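Local coordinates for protein zinc-finger (Saccharomonospora viridis, PDB 3RMQ) that is of unknown function but binds a zinc ion and belongs to a zinc-finger family, at residues 79-83 / 84-88. The protein carries 1 engineered substitution. Residues are numbered along the deposited sequence; the frame is centred on the assembly and turned at random.
Sequences DLAHR and FDWSP
Arg-83 lays its CG over one face of the Phe-84 ring, 4.2 Å from the ring centroid and almost along the ring normal. This is a CH-pi contact between neighbours in sequence. CG of Arg-83 sits between its own backbone N and carbonyl carbon (chi1 79°), which places CG itself over the ring. The two side chains run side by side in the same direction. The guanidinium is not stacked on the ring: their planes are 58° apart, and Arg-83 NE comes within 4.1 Å of Phe-84 CZ. One face of the guanidinium is covered instead by CD1 of Leu-80, 3.8 Å above its plane.

The indole of Trp-86 meets Ala-81 at its edge. Trp-86 NE1 donates to Ala-81 O at 3.0 Å, nearly straight, with the acceptor close to the ring plane. Trp-86 CZ2 touches Ala-81 CB at 4.0 Å. Phe-84 N also donates to Ala-81 O, at 3.1 Å and nearly straight. This bond closes a type I beta turn from Ala-81 to Phe-84. The two donors reach the oxygen from opposite faces of the carbonyl plane.

The turn carries the chain out of helix 74-81 and on towards helix 88-97, where Ser-87 is the N-cap and its OG accepts from Leu-90 N. Trp-86 packs on Ile-91 and Leu-94 of that helix, and Ala-81 on Ile-64 of helix 60-69. Phe-84 touches Thr-63 and lies about 7 Å, side chain to side chain, from the zinc ligand Cys-59.

Ala-81 O thus has two nearly straight bonds near the helix end, one from backbone and one from side chain. The first closes the turn; the second holds the N-H edge of the buried indole against the helix end and satisfies its donor. The exposed Arg-83 contributes one methylene, CG, to the ring contact.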
ATOM      1  N   ASP A  79      13.963   1.361   5.984  1.00 34.95           N
ATOM      2  CA  ASP A  79      13.805   2.655   6.671  1.00 37.89           C
ATOM      3  C   ASP A  79      12.394   3.208   6.542  1.00 35.28           C
ATOM      4  O   ASP A  79      11.838   3.743   7.485  1.00 36.02           O
ATOM      5  CB  ASP A  79      14.771   3.690   6.102  1.00 46.95           C
ATOM      6  CG  ASP A  79      16.190   3.447   6.539  1.00 64.73           C
ATOM      7  OD1 ASP A  79      16.380   2.665   7.507  1.00 66.03           O
ATOM      8  OD2 ASP A  79      17.110   4.037   5.918  1.00 72.94           O
ATOM      9  N   LEU A  80      11.830   3.065   5.351  1.00 31.62           N
ATOM     10  CA  LEU A  80      10.479   3.503   5.045  1.00 30.73           C
ATOM     11  C   LEU A  80       9.444   2.756   5.920  1.00 31.19           C
ATOM     12  O   LEU A  80       8.526   3.346   6.495  1.00 29.12           O
ATOM     13  CB  LEU A  80      10.238   3.184   3.560  1.00 28.01           C
ATOM     14  CG  LEU A  80       8.919   3.543   2.919  1.00 27.01           C
ATOM     15  CD1 LEU A  80       8.711   5.060   3.070  1.00 29.61           C
ATOM     16  CD2 LEU A  80       8.903   3.112   1.426  1.00 24.45           C
ATOM     17  N   ALA A  81       9.600   1.443   6.006  1.00 28.99           N
ATOM     18  CA  ALA A  81       8.588   0.577   6.627  1.00 29.02           C
ATOM     19  C   ALA A  81       8.511   0.864   8.112  1.00 33.13           C
ATOM     20  O   ALA A  81       7.485   0.644   8.763  1.00 30.84           O
ATOM     21  CB  ALA A  81       8.938  -0.880   6.403  1.00 28.23           C
ATOM     22  N   HIS A  82       9.609   1.380   8.648  1.00 37.02           N
ATOM     23  CA  HIS A  82       9.706   1.542  10.068  1.00 45.79           C
ATOM     24  C   HIS A  82       8.675   2.517  10.572  1.00 43.39           C
ATOM     25  O   HIS A  82       8.344   2.479  11.740  1.00 41.29           O
ATOM     26  CB  HIS A  82      11.130   1.915  10.492  1.00 59.88           C
ATOM     27  CG  HIS A  82      12.013   0.720  10.693  1.00 71.77           C
ATOM     28  ND1 HIS A  82      12.073  -0.320   9.788  1.00 73.51           N
ATOM     29  CD2 HIS A  82      12.848   0.384  11.705  1.00 81.94           C
ATOM     30  CE1 HIS A  82      12.917  -1.237  10.225  1.00 80.13           C
ATOM     31  NE2 HIS A  82      13.400  -0.836  11.387  1.00 85.50           N
ATOM     32  N   ARG A  83       8.098   3.350   9.713  1.00 43.34           N
ATOM     33  CA  ARG A  83       7.127   4.305  10.237  1.00 45.77           C
ATOM     34  C   ARG A  83       5.664   3.846  10.276  1.00 40.52           C
ATOM     35  O   ARG A  83       4.784   4.624  10.658  1.00 44.79           O
ATOM     36  CB  ARG A  83       7.235   5.617   9.482  1.00 55.93           C
ATOM     37  CG  ARG A  83       6.568   5.599   8.163  1.00 58.04           C
ATOM     38  CD  ARG A  83       7.261   6.577   7.257  1.00 66.10           C
ATOM     39  NE  ARG A  83       6.424   6.877   6.112  1.00 70.31           N
ATOM     40  CZ  ARG A  83       6.790   7.664   5.115  1.00 74.14           C
ATOM     41  NH1 ARG A  83       5.953   7.876   4.106  1.00 74.43           N
ATOM     42  NH2 ARG A  83       7.994   8.227   5.126  1.00 76.31           N
ATOM     43  N   PHE A  84       5.383   2.597   9.902  1.00 31.88           N
ATOM     44  CA  PHE A  84       4.015   2.058  10.001  1.00 29.20           C
ATOM     45  C   PHE A  84       3.871   1.062  11.153  1.00 36.02           C
ATOM     46  O   PHE A  84       4.867   0.516  11.627  1.00 36.43           O
ATOM     47  CB  PHE A  84       3.643   1.354   8.682  1.00 25.55           C
ATOM     48  CG  PHE A  84       3.666   2.264   7.505  1.00 24.32           C
ATOM     49  CD1 PHE A  84       2.698   3.234   7.375  1.00 28.65           C
ATOM     50  CD2 PHE A  84       4.628   2.136   6.514  1.00 27.95           C
ATOM     51  CE1 PHE A  84       2.693   4.083   6.286  1.00 31.02           C
ATOM     52  CE2 PHE A  84       4.648   2.981   5.433  1.00 29.95           C
ATOM     53  CZ  PHE A  84       3.667   3.959   5.308  1.00 33.56           C
ATOM     54  N   ASP A  85       2.628   0.819  11.570  1.00 35.43           N
ATOM     55  CA  ASP A  85       2.288  -0.284  12.470  1.00 39.75           C
ATOM     56  C   ASP A  85       1.911  -1.512  11.630  1.00 37.05           C
ATOM     57  O   ASP A  85       1.139  -1.408  10.700  1.00 44.75           O
ATOM     58  CB  ASP A  85       1.122   0.120  13.375  1.00 45.20           C
ATOM     59  CG  ASP A  85       1.441   1.360  14.230  1.00 51.42           C
ATOM     60  OD1 ASP A  85       2.644   1.616  14.491  1.00 50.02           O
ATOM     61  OD2 ASP A  85       0.492   2.082  14.627  1.00 53.42           O
ATOM     62  N   TRP A  86       2.463  -2.662  11.966  1.00 29.27           N
ATOM     63  CA  TRP A  86       2.360  -3.844  11.131  1.00 28.73           C
ATOM     64  C   TRP A  86       1.661  -5.008  11.851  1.00 35.18           C
ATOM     65  O   TRP A  86       2.251  -5.687  12.707  1.00 36.51           O
ATOM     66  CB  TRP A  86       3.748  -4.299  10.734  1.00 26.46           C
ATOM     67  CG  TRP A  86       4.430  -3.375   9.780  1.00 22.02           C
ATOM     68  CD1 TRP A  86       5.325  -2.370  10.065  1.00 23.06           C
ATOM     69  CD2 TRP A  86       4.284  -3.407   8.388  1.00 16.94           C
ATOM     70  NE1 TRP A  86       5.743  -1.773   8.896  1.00 22.65           N
ATOM     71  CE2 TRP A  86       5.128  -2.401   7.845  1.00 19.90           C
ATOM     72  CE3 TRP A  86       3.532  -4.188   7.528  1.00 17.44           C
ATOM     73  CZ2 TRP A  86       5.189  -2.147   6.484  1.00 23.17           C
ATOM     74  CZ3 TRP A  86       3.617  -3.958   6.169  1.00 17.74           C
ATOM     75  CH2 TRP A  86       4.435  -2.936   5.659  1.00 19.68           C
ATOM     76  N   SER A  87       0.406  -5.236  11.503  1.00 27.46           N
ATOM     77  CA  SER A  87      -0.348  -6.337  12.069  1.00 26.01           C
ATOM     78  C   SER A  87      -0.041  -7.610  11.292  1.00 24.42           C
ATOM     79  O   SER A  87       0.536  -7.550  10.214  1.00 20.87           O
ATOM     80  CB  SER A  87      -1.824  -6.046  11.964  1.00 28.41           C
ATOM     81  OG  SER A  87      -2.174  -6.057  10.603  1.00 26.81           O
ATOM     82  N   PRO A  88      -0.434  -8.772  11.840  1.00 29.25           N
ATOM     83  CA  PRO A  88      -0.177 -10.009  11.101  1.00 29.49           C
ATOM     84  C   PRO A  88      -0.894  -9.980   9.757  1.00 30.04           C
ATOM     85  O   PRO A  88      -0.377 -10.508   8.792  1.00 28.91           O
ATOM     86  CB  PRO A  88      -0.749 -11.109  12.025  1.00 31.49           C
ATOM     87  CG  PRO A  88      -0.631 -10.537  13.391  1.00 26.56           C
ATOM     88  CD  PRO A  88      -0.870  -9.031  13.228  1.00 24.40           C
TER